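Local structure of neuraminidase (4K3Y) at residues Ile124-Ile134 with Tyr174-Ala182; Ala6-Asn14 with Ser148-Cys156. The protein is a neuraminidase-like surface glycoprotein of a bat influenza A virus, with a sialidase-type beta-propeller fold but an uncertain function. All coordinates share one frame; numbering follows the deposited sequence.

Interaction 1. Residues Ile124-Ile134 with Tyr174-Ala182. With NAG (2-acetamido-2-deoxy-beta-D-glucopyranose), chain H.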
loop_
_atom_site.group_PDB
_atom_site.type_symbol
_atom_site.label_atom_id
_atom_site.label_comp_id
_atom_site.label_asym_id
_atom_site.label_seq_id
_atom_site.Cartn_x
_atom_site.Cartn_y
_atom_site.Cartn_z
ATOM N N ILE C 124 12.567 -18.431 -15.261
ATOM C CA ILE C 124 11.351 -17.739 -15.693
ATOM C C ILE C 124 10.299 -17.722 -14.582
ATOM O O ILE C 124 9.917 -18.771 -14.048
ATOM C CB ILE C 124 10.762 -18.346 -16.984
ATOM C CG1 ILE C 124 11.855 -18.445 -18.059
ATOM C CG2 ILE C 124 9.565 -17.522 -17.460
ATOM C CD1 ILE C 124 11.377 -18.975 -19.391
ATOM N N LEU C 125 9.844 -16.525 -14.219
ATOM C CA LEU C 125 8.798 -16.398 -13.208
ATOM C C LEU C 125 7.492 -15.867 -13.804
ATOM O O LEU C 125 7.486 -14.870 -14.535
ATOM C CB LEU C 125 9.257 -15.547 -12.020
ATOM C CG LEU C 125 10.475 -16.057 -11.249
ATOM C CD1 LEU C 125 11.762 -15.481 -11.851
ATOM C CD2 LEU C 125 10.370 -15.731 -9.776
ATOM N N TYR C 126 6.398 -16.561 -13.498
ATOM C CA TYR C 126 5.066 -16.169 -13.943
ATOM C C TYR C 126 4.198 -15.979 -12.702
ATOM O O TYR C 126 3.990 -16.926 -11.942
ATOM C CB TYR C 126 4.500 -17.259 -14.826
ATOM C CG TYR C 126 3.264 -16.848 -15.566
ATOM C CD1 TYR C 126 3.348 -16.030 -16.682
ATOM C CD2 TYR C 126 2.005 -17.283 -15.155
ATOM C CE1 TYR C 126 2.216 -15.654 -17.380
ATOM C CE2 TYR C 126 0.859 -16.912 -15.844
ATOM C CZ TYR C 126 0.966 -16.092 -16.958
ATOM O OH TYR C 126 -0.167 -15.709 -17.652
ATOM N N GLY C 127 3.679 -14.769 -12.496
ATOM C CA GLY C 127 3.292 -14.367 -11.153
ATOM C C GLY C 127 4.615 -14.320 -10.419
ATOM O O GLY C 127 5.614 -13.801 -10.959
ATOM N N GLY C 128 4.665 -14.875 -9.215
ATOM C CA GLY C 128 5.954 -15.033 -8.561
ATOM C C GLY C 128 6.462 -16.454 -8.666
ATOM O O GLY C 128 7.417 -16.822 -7.983
ATOM N N ILE C 129 5.817 -17.237 -9.529
ATOM C CA ILE C 129 6.047 -18.676 -9.624
ATOM C C ILE C 129 7.069 -19.027 -10.706
ATOM O O ILE C 129 6.919 -18.622 -11.865
ATOM C CB ILE C 129 4.736 -19.411 -9.981
ATOM C CG1 ILE C 129 3.597 -18.996 -9.046
ATOM C CG2 ILE C 129 4.937 -20.920 -9.980
ATOM C CD1 ILE C 129 3.827 -19.351 -7.613
ATOM N N ILE C 130 8.093 -19.790 -10.332
ATOM C CA ILE C 130 9.056 -20.299 -11.306
ATOM C C ILE C 130 8.350 -21.280 -12.234
ATOM O O ILE C 130 7.735 -22.243 -11.776
ATOM C CB ILE C 130 10.252 -20.975 -10.622
ATOM C CG1 ILE C 130 11.081 -19.927 -9.892
ATOM C CG2 ILE C 130 11.128 -21.693 -11.641
ATOM C CD1 ILE C 130 12.022 -20.529 -8.910
ATOM N N THR C 131 8.416 -21.026 -13.533
ATOM C CA THR C 131 7.608 -21.802 -14.463
ATOM C C THR C 131 8.470 -22.476 -15.522
ATOM O O THR C 131 8.027 -23.421 -16.189
ATOM C CB THR C 131 6.508 -20.944 -15.120
ATOM O OG1 THR C 131 7.091 -19.747 -15.656
ATOM C CG2 THR C 131 5.445 -20.569 -14.094
ATOM N N ASP C 132 9.702 -21.993 -15.663
ATOM C CA ASP C 132 10.643 -22.598 -16.584
ATOM C C ASP C 132 12.063 -22.160 -16.269
ATOM O O ASP C 132 12.287 -21.264 -15.457
ATOM C CB ASP C 132 10.291 -22.236 -18.033
ATOM C CG ASP C 132 10.367 -23.433 -18.976
ATOM O OD1 ASP C 132 11.080 -24.424 -18.667
ATOM O OD2 ASP C 132 9.701 -23.375 -20.033
ATOM N N THR C 133 13.020 -22.807 -16.921
ATOM C CA THR C 133 14.412 -22.441 -16.771
ATOM C C THR C 133 15.168 -22.721 -18.078
ATOM O O THR C 133 14.967 -23.765 -18.710
ATOM C CB THR C 133 15.053 -23.168 -15.566
ATOM O OG1 THR C 133 16.412 -22.746 -15.409
ATOM C CG2 THR C 133 15.014 -24.675 -15.755
ATOM N N ILE C 134 16.016 -21.775 -18.492
ATOM C CA ILE C 134 16.746 -21.890 -19.752
ATOM C C ILE C 134 18.256 -21.929 -19.543
ATOM O O ILE C 134 18.790 -21.188 -18.714
ATOM C CB ILE C 134 16.400 -20.736 -20.698
ATOM C CG1 ILE C 134 14.891 -20.696 -20.951
ATOM C CG2 ILE C 134 17.167 -20.881 -22.010
ATOM C CD1 ILE C 134 14.456 -19.576 -21.894
ATOM N N TYR C 174 12.462 -16.807 -28.378
ATOM C CA TYR C 174 11.634 -17.636 -27.503
ATOM C C TYR C 174 10.165 -17.206 -27.507
ATOM O O TYR C 174 9.849 -16.015 -27.420
ATOM C CB TYR C 174 12.176 -17.650 -26.067
ATOM C CG TYR C 174 13.397 -18.528 -25.880
ATOM C CD1 TYR C 174 14.670 -18.053 -26.184
ATOM C CD2 TYR C 174 13.279 -19.828 -25.399
ATOM C CE1 TYR C 174 15.789 -18.842 -26.025
ATOM C CE2 TYR C 174 14.399 -20.630 -25.237
ATOM C CZ TYR C 174 15.653 -20.126 -25.553
ATOM O OH TYR C 174 16.786 -20.892 -25.403
ATOM N N ARG C 175 9.273 -18.188 -27.618
ATOM C CA ARG C 175 7.846 -17.940 -27.475
ATOM C C ARG C 175 7.403 -18.532 -26.141
ATOM O O ARG C 175 7.820 -19.635 -25.781
ATOM C CB ARG C 175 7.072 -18.548 -28.648
ATOM C CG ARG C 175 5.816 -19.342 -28.256
ATOM C CD ARG C 175 4.960 -19.792 -29.448
ATOM N NE ARG C 175 5.734 -20.411 -30.523
ATOM C CZ ARG C 175 5.693 -20.004 -31.791
ATOM N NH1 ARG C 175 4.912 -18.982 -32.133
ATOM N NH2 ARG C 175 6.427 -20.612 -32.715
ATOM N N LEU C 176 6.579 -17.796 -25.399
ATOM C CA LEU C 176 6.164 -18.243 -24.071
ATOM C C LEU C 176 4.675 -18.121 -23.837
ATOM O O LEU C 176 4.060 -17.087 -24.128
ATOM C CB LEU C 176 6.889 -17.456 -22.983
ATOM C CG LEU C 176 8.406 -17.604 -22.922
ATOM C CD1 LEU C 176 8.990 -16.281 -22.498
ATOM C CD2 LEU C 176 8.814 -18.696 -21.946
ATOM N N VAL C 177 4.101 -19.181 -23.288
ATOM C CA VAL C 177 2.706 -19.150 -22.905
ATOM C C VAL C 177 2.590 -19.351 -21.398
ATOM O O VAL C 177 3.128 -20.319 -20.857
ATOM C CB VAL C 177 1.911 -20.203 -23.671
ATOM C CG1 VAL C 177 0.835 -20.784 -22.789
ATOM C CG2 VAL C 177 1.309 -19.588 -24.924
ATOM N N ASN C 178 1.925 -18.414 -20.724
ATOM C CA ASN C 178 1.699 -18.503 -19.277
ATOM C C ASN C 178 2.941 -18.859 -18.460
ATOM O O ASN C 178 2.853 -19.586 -17.470
ATOM C CB ASN C 178 0.597 -19.521 -18.953
ATOM C CG ASN C 178 -0.775 -19.094 -19.450
ATOM O OD1 ASN C 178 -0.930 -18.058 -20.115
ATOM N ND2 ASN C 178 -1.786 -19.916 -19.137
ATOM N N GLY C 179 4.099 -18.373 -18.883
ATOM C CA GLY C 179 5.316 -18.622 -18.139
ATOM C C GLY C 179 6.100 -19.846 -18.568
ATOM O O GLY C 179 7.175 -20.109 -18.022
ATOM N N THR C 180 5.586 -20.607 -19.531
ATOM C CA THR C 180 6.361 -21.742 -20.033
ATOM C C THR C 180 6.776 -21.563 -21.487
ATOM O O THR C 180 6.102 -20.873 -22.266
ATOM C CB THR C 180 5.660 -23.102 -19.834
ATOM O OG1 THR C 180 4.613 -23.248 -20.798
ATOM C CG2 THR C 180 5.108 -23.229 -18.401
ATOM N N SER C 181 7.908 -22.177 -21.825
ATOM C CA SER C 181 8.496 -22.076 -23.154
ATOM C C SER C 181 7.659 -22.860 -24.148
ATOM O O SER C 181 7.512 -24.069 -24.021
ATOM C CB SER C 181 9.926 -22.616 -23.133
ATOM O OG SER C 181 10.496 -22.625 -24.430
ATOM N N ALA C 182 7.096 -22.171 -25.132
ATOM C CA ALA C 182 6.278 -22.843 -26.131
ATOM C C ALA C 182 7.062 -23.033 -27.420
ATOM O O ALA C 182 6.507 -22.894 -28.514
ATOM C CB ALA C 182 5.010 -22.056 -26.394
HETATM C C1 NAG H . -3.074 -19.372 -19.494
HETATM C C2 NAG H . -3.829 -20.526 -20.155
HETATM C C3 NAG H . -5.257 -20.106 -20.482
HETATM C C4 NAG H . -5.938 -19.490 -19.266
HETATM C C5 NAG H . -5.080 -18.409 -18.614
HETATM C C6 NAG H . -5.677 -17.948 -17.285
HETATM C C7 NAG H . -2.591 -22.143 -21.520
HETATM C C8 NAG H . -2.379 -22.595 -22.940
HETATM N N2 NAG H . -3.160 -20.946 -21.376
HETATM O O3 NAG H . -5.996 -21.216 -20.946
HETATM O O4 NAG H . -7.173 -18.941 -19.676
HETATM O O5 NAG H . -3.778 -18.894 -18.364
HETATM O O6 NAG H . -5.505 -18.956 -16.310
HETATM O O7 NAG H . -2.247 -22.849 -20.564
#

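Interaction 2. Residues Ala6-Asn14 with Ser148-Cys156. With NAG (2-acetamido-2-deoxy-beta-D-glucopyranose), chain B.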
loop_
_atom_site.group_PDB
_atom_site.type_symbol
_atom_site.label_atom_id
_atom_site.label_comp_id
_atom_site.label_asym_id
_atom_site.label_seq_id
_atom_site.Cartn_x
_atom_site.Cartn_y
_atom_site.Cartn_z
ATOM N N ALA C 6 -10.102 -9.791 -16.960
ATOM C CA ALA C 6 -9.651 -11.220 -16.987
ATOM C C ALA C 6 -9.435 -11.646 -18.457
ATOM O O ALA C 6 -9.989 -12.739 -18.842
ATOM C CB ALA C 6 -10.760 -12.183 -16.294
ATOM N N THR C 7 -8.708 -10.841 -19.254
ATOM C CA THR C 7 -8.605 -11.084 -20.696
ATOM C C THR C 7 -7.187 -10.853 -21.237
ATOM O O THR C 7 -6.450 -10.008 -20.708
ATOM C CB THR C 7 -9.657 -10.237 -21.474
ATOM O OG1 THR C 7 -10.689 -11.100 -21.967
ATOM C CG2 THR C 7 -9.031 -9.452 -22.654
ATOM N N PRO C 8 -6.795 -11.615 -22.282
ATOM C CA PRO C 8 -5.456 -11.457 -22.864
ATOM C C PRO C 8 -5.170 -10.030 -23.344
ATOM O O PRO C 8 -6.033 -9.376 -23.952
ATOM C CB PRO C 8 -5.473 -12.424 -24.055
ATOM C CG PRO C 8 -6.472 -13.442 -23.697
ATOM C CD PRO C 8 -7.551 -12.688 -22.950
ATOM N N LEU C 9 -4.004 -9.549 -22.984
ATOM C CA LEU C 9 -3.546 -8.261 -23.489
ATOM C C LEU C 9 -3.393 -8.280 -25.010
ATOM O O LEU C 9 -2.736 -9.165 -25.586
ATOM C CB LEU C 9 -2.221 -7.862 -22.827
ATOM C CG LEU C 9 -1.714 -6.431 -23.083
ATOM C CD1 LEU C 9 -1.177 -5.817 -21.810
ATOM C CD2 LEU C 9 -0.648 -6.393 -24.176
ATOM N N VAL C 10 -4.012 -7.293 -25.653
ATOM C CA VAL C 10 -3.948 -7.169 -27.101
ATOM C C VAL C 10 -3.628 -5.729 -27.519
ATOM O O VAL C 10 -4.292 -4.771 -27.108
ATOM C CB VAL C 10 -5.235 -7.704 -27.779
ATOM C CG1 VAL C 10 -6.466 -7.210 -27.043
ATOM C CG2 VAL C 10 -5.270 -7.316 -29.251
ATOM N N LEU C 11 -2.581 -5.602 -28.326
ATOM C CA LEU C 11 -2.070 -4.309 -28.746
ATOM C C LEU C 11 -2.734 -3.859 -30.041
ATOM O O LEU C 11 -3.176 -4.693 -30.843
ATOM C CB LEU C 11 -0.555 -4.398 -28.966
ATOM C CG LEU C 11 0.327 -4.908 -27.824
ATOM C CD1 LEU C 11 1.744 -5.154 -28.324
ATOM C CD2 LEU C 11 0.338 -3.929 -26.659
ATOM N N GLY C 12 -2.791 -2.543 -30.242
ATOM C CA GLY C 12 -3.269 -1.976 -31.490
ATOM C C GLY C 12 -2.430 -2.436 -32.669
ATOM O O GLY C 12 -1.203 -2.528 -32.582
ATOM N N GLU C 13 -3.092 -2.742 -33.776
ATOM C CA GLU C 13 -2.377 -3.133 -34.976
ATOM C C GLU C 13 -1.775 -1.901 -35.627
ATOM O O GLU C 13 -0.754 -1.985 -36.325
ATOM C CB GLU C 13 -3.304 -3.868 -35.946
ATOM C CG GLU C 13 -3.762 -5.219 -35.427
ATOM C CD GLU C 13 -2.625 -6.215 -35.294
ATOM O OE1 GLU C 13 -1.657 -6.132 -36.093
ATOM O OE2 GLU C 13 -2.702 -7.080 -34.389
ATOM N N ASN C 14 -2.395 -0.752 -35.380
ATOM C CA ASN C 14 -1.900 0.486 -35.966
ATOM C C ASN C 14 -1.352 1.510 -34.970
ATOM O O ASN C 14 -2.036 1.933 -34.024
ATOM C CB ASN C 14 -2.942 1.096 -36.908
ATOM C CG ASN C 14 -2.800 0.581 -38.327
ATOM O OD1 ASN C 14 -1.693 0.264 -38.783
ATOM N ND2 ASN C 14 -3.917 0.488 -39.032
ATOM N N SER C 148 11.692 -4.637 -22.168
ATOM C CA SER C 148 10.417 -5.316 -22.150
ATOM C C SER C 148 10.389 -6.444 -23.176
ATOM O O SER C 148 10.894 -6.268 -24.306
ATOM C CB SER C 148 9.296 -4.325 -22.448
ATOM O OG SER C 148 8.031 -4.959 -22.360
ATOM N N CYS C 149 9.844 -7.604 -22.791
ATOM C CA CYS C 149 9.452 -8.608 -23.786
ATOM C C CYS C 149 8.115 -8.179 -24.400
ATOM O O CYS C 149 7.459 -7.233 -23.926
ATOM C CB CYS C 149 9.257 -10.006 -23.159
ATOM S SG CYS C 149 9.808 -10.276 -21.471
ATOM N N ILE C 150 7.721 -8.861 -25.469
ATOM C CA ILE C 150 6.467 -8.526 -26.136
ATOM C C ILE C 150 5.414 -9.622 -25.956
ATOM O O ILE C 150 5.649 -10.785 -26.278
ATOM C CB ILE C 150 6.679 -8.243 -27.629
ATOM C CG1 ILE C 150 7.885 -7.298 -27.815
ATOM C CG2 ILE C 150 5.402 -7.654 -28.235
ATOM C CD1 ILE C 150 7.657 -5.849 -27.357
ATOM N N CYS C 151 4.261 -9.236 -25.420
ATOM C CA CYS C 151 3.107 -10.124 -25.320
ATOM C C CYS C 151 2.003 -9.652 -26.234
ATOM O O CYS C 151 1.714 -8.456 -26.322
ATOM C CB CYS C 151 2.539 -10.144 -23.904
ATOM S SG CYS C 151 3.608 -10.888 -22.698
ATOM N N ASN C 152 1.363 -10.592 -26.908
ATOM C CA ASN C 152 0.138 -10.260 -27.607
ATOM C C ASN C 152 -0.798 -11.445 -27.689
ATOM O O ASN C 152 -0.420 -12.505 -28.202
ATOM C CB ASN C 152 0.430 -9.706 -28.996
ATOM C CG ASN C 152 -0.641 -8.757 -29.474
ATOM O OD1 ASN C 152 -1.323 -8.112 -28.669
ATOM N ND2 ASN C 152 -0.806 -8.669 -30.792
ATOM N N ASP C 153 -2.007 -11.259 -27.157
ATOM C CA ASP C 153 -3.055 -12.263 -27.241
ATOM C C ASP C 153 -2.585 -13.585 -26.624
ATOM O O ASP C 153 -2.665 -14.640 -27.265
ATOM C CB ASP C 153 -3.462 -12.454 -28.708
ATOM C CG ASP C 153 -4.857 -13.027 -28.858
ATOM O OD1 ASP C 153 -5.701 -12.817 -27.958
ATOM O OD2 ASP C 153 -5.118 -13.678 -29.888
ATOM N N GLY C 154 -2.080 -13.517 -25.390
ATOM C CA GLY C 154 -1.703 -14.712 -24.653
ATOM C C GLY C 154 -0.260 -15.197 -24.758
ATOM O O GLY C 154 0.286 -15.735 -23.780
ATOM N N THR C 155 0.363 -15.040 -25.928
ATOM C CA THR C 155 1.755 -15.481 -26.075
ATOM C C THR C 155 2.762 -14.332 -25.884
ATOM O O THR C 155 2.500 -13.185 -26.263
ATOM C CB THR C 155 2.020 -16.242 -27.408
ATOM O OG1 THR C 155 2.133 -15.311 -28.490
ATOM C CG2 THR C 155 0.901 -17.249 -27.698
ATOM N N CYS C 156 3.901 -14.648 -25.274
ATOM C CA CYS C 156 4.952 -13.658 -25.051
ATOM C C CYS C 156 6.228 -14.049 -25.768
ATOM O O CYS C 156 6.622 -15.215 -25.765
ATOM C CB CYS C 156 5.242 -13.497 -23.562
ATOM S SG CYS C 156 3.837 -12.900 -22.606
HETATM C C1 NAG B . -8.239 -19.811 -19.250
HETATM C C2 NAG B . -9.572 -19.067 -19.319
HETATM C C3 NAG B . -10.708 -19.978 -18.866
HETATM C C4 NAG B . -10.634 -21.352 -19.530
HETATM C C5 NAG B . -9.224 -21.935 -19.461
HETATM C C6 NAG B . -9.109 -23.267 -20.202
HETATM C C7 NAG B . -9.592 -16.635 -19.111
HETATM C C8 NAG B . -9.797 -15.455 -18.204
HETATM N N2 NAG B . -9.529 -17.839 -18.534
HETATM O O3 NAG B . -11.935 -19.374 -19.204
HETATM O O4 NAG B . -11.546 -22.220 -18.893
HETATM O O5 NAG B . -8.305 -21.009 -20.001
HETATM O O6 NAG B . -9.608 -23.164 -21.518
HETATM O O7 NAG B . -9.489 -16.470 -20.331
#

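Interaction 1. Residues Ile124-Ile134 with Tyr174-Ala182
The ring of Tyr126 lies against the backbone at Asn178 and Gly179. The peptide carbon Asn178 C sits over the centre of one ring face, and Tyr126 CD1 is 3.3 Å from Gly179 N. CG of Tyr126 is anti to its N (chi1 -168°), which lays the ring along the Val177-Thr180 turn. Its OH bonds to Asp107.

One clear hydrogen bond crosses the contact. Ser181 N reaches Asp132 OD2 at 2.8 Å, with an N-H...O angle of 161°, nearly along the carboxylate C-O axis. Thr131 OG1 also points at Gly179 O, but the modelled 2.4 Å is too short to be trusted in detail. Asp132 OD1 accepts a weak bond from Thr133 N.

Apolar contacts complete the interface. Ile134 CD1 makes a CH-pi contact over one face of Tyr174, 3.8 Å from the ring centroid. Ile124 CD1 meets Leu176 CD2 at 3.6 Å.

Asn178 ND2 carries a covalently attached NAG, joined through its C1. Val177 CG1 also touches the acetyl methyl C8 of this sugar.

Both segments are beta hairpins. The turn at Tyr126-Ile129 is type II' and that at Val177-Thr180 is type I'. Each hairpin belongs to a separate four-stranded antiparallel sheet, so the contact is blade-to-blade packing of a beta propeller.

Interaction 2. Residues Ala6-Asn14 with Ser148-Cys156
Leu11 and Asn152 meet through a backbone N-H and a side-chain amide. Leu11 N donates to Asn152 OD1 at 2.8 Å. The donor is tilted 21° from the amide carbonyl plane. With its CG swung to the far side from the backbone N (chi1 -152°), Asn152 puts OD1 against the extended 6-14 chain. The same OD1 lies 3.2 Å from Val10 CA.

A second bond joins the backbones. Asp153 N donates to Leu9 O at 2.7 Å. Together the two bonds hold Leu9-Leu11 beside the turn.

Both leucines bring a methyl to the backbone carbonyl Cys151 O by van der Waals contact. Leu11 has CG beside its N and opposite its carbonyl carbon (chi1 -55°), and its CD1 approaches Cys151 O at 3.9 Å. Leu9 sends CD2 to within 3.8 Å of Cys151 O. The one apolar side-chain pair, Leu11 CD1 with Ile150 CG2, is loose. Pro8 presents its CB to Gly154 N at 3.8 Å, and the same atom lies near Asp153 OD1.

Asn152 to Thr155 forms a type I' turn. The Cys151-Cys156 disulfide ties its two strands together just behind it. The carboxylate of Glu13 turns to Tyr201.

The 6-14 segment is an irregular N-terminal chain that precedes strand 20-26. It runs past the hairpin of strands 150-152 and 155-162. Leu11 and Asn152 also touch Tyr201 of strand 197-202, while Cys151 touches Cys105 of strand 101-106.

The centres of interactions 1 and 2 lie about 16 Å apart, on the same side of the chain's centre. Their segments alternate along the chain: 6-14, 124-134, 148-156, then 174-182. Both contacts reach the four-stranded sheet of strands 150-152, 155-162, 170-177 and 180-187. Interaction 1 packs its 170-177/180-187 hairpin against the preceding sheet, while interaction 2 lays the N-terminal chain on its 150-152/155-162 hairpin. The two meet inside this sheet, where Leu176 N probably bonds to Cys156 O and Val177 packs on Thr155. One propeller blade therefore contacts both a neighbouring blade and the N-terminal segment.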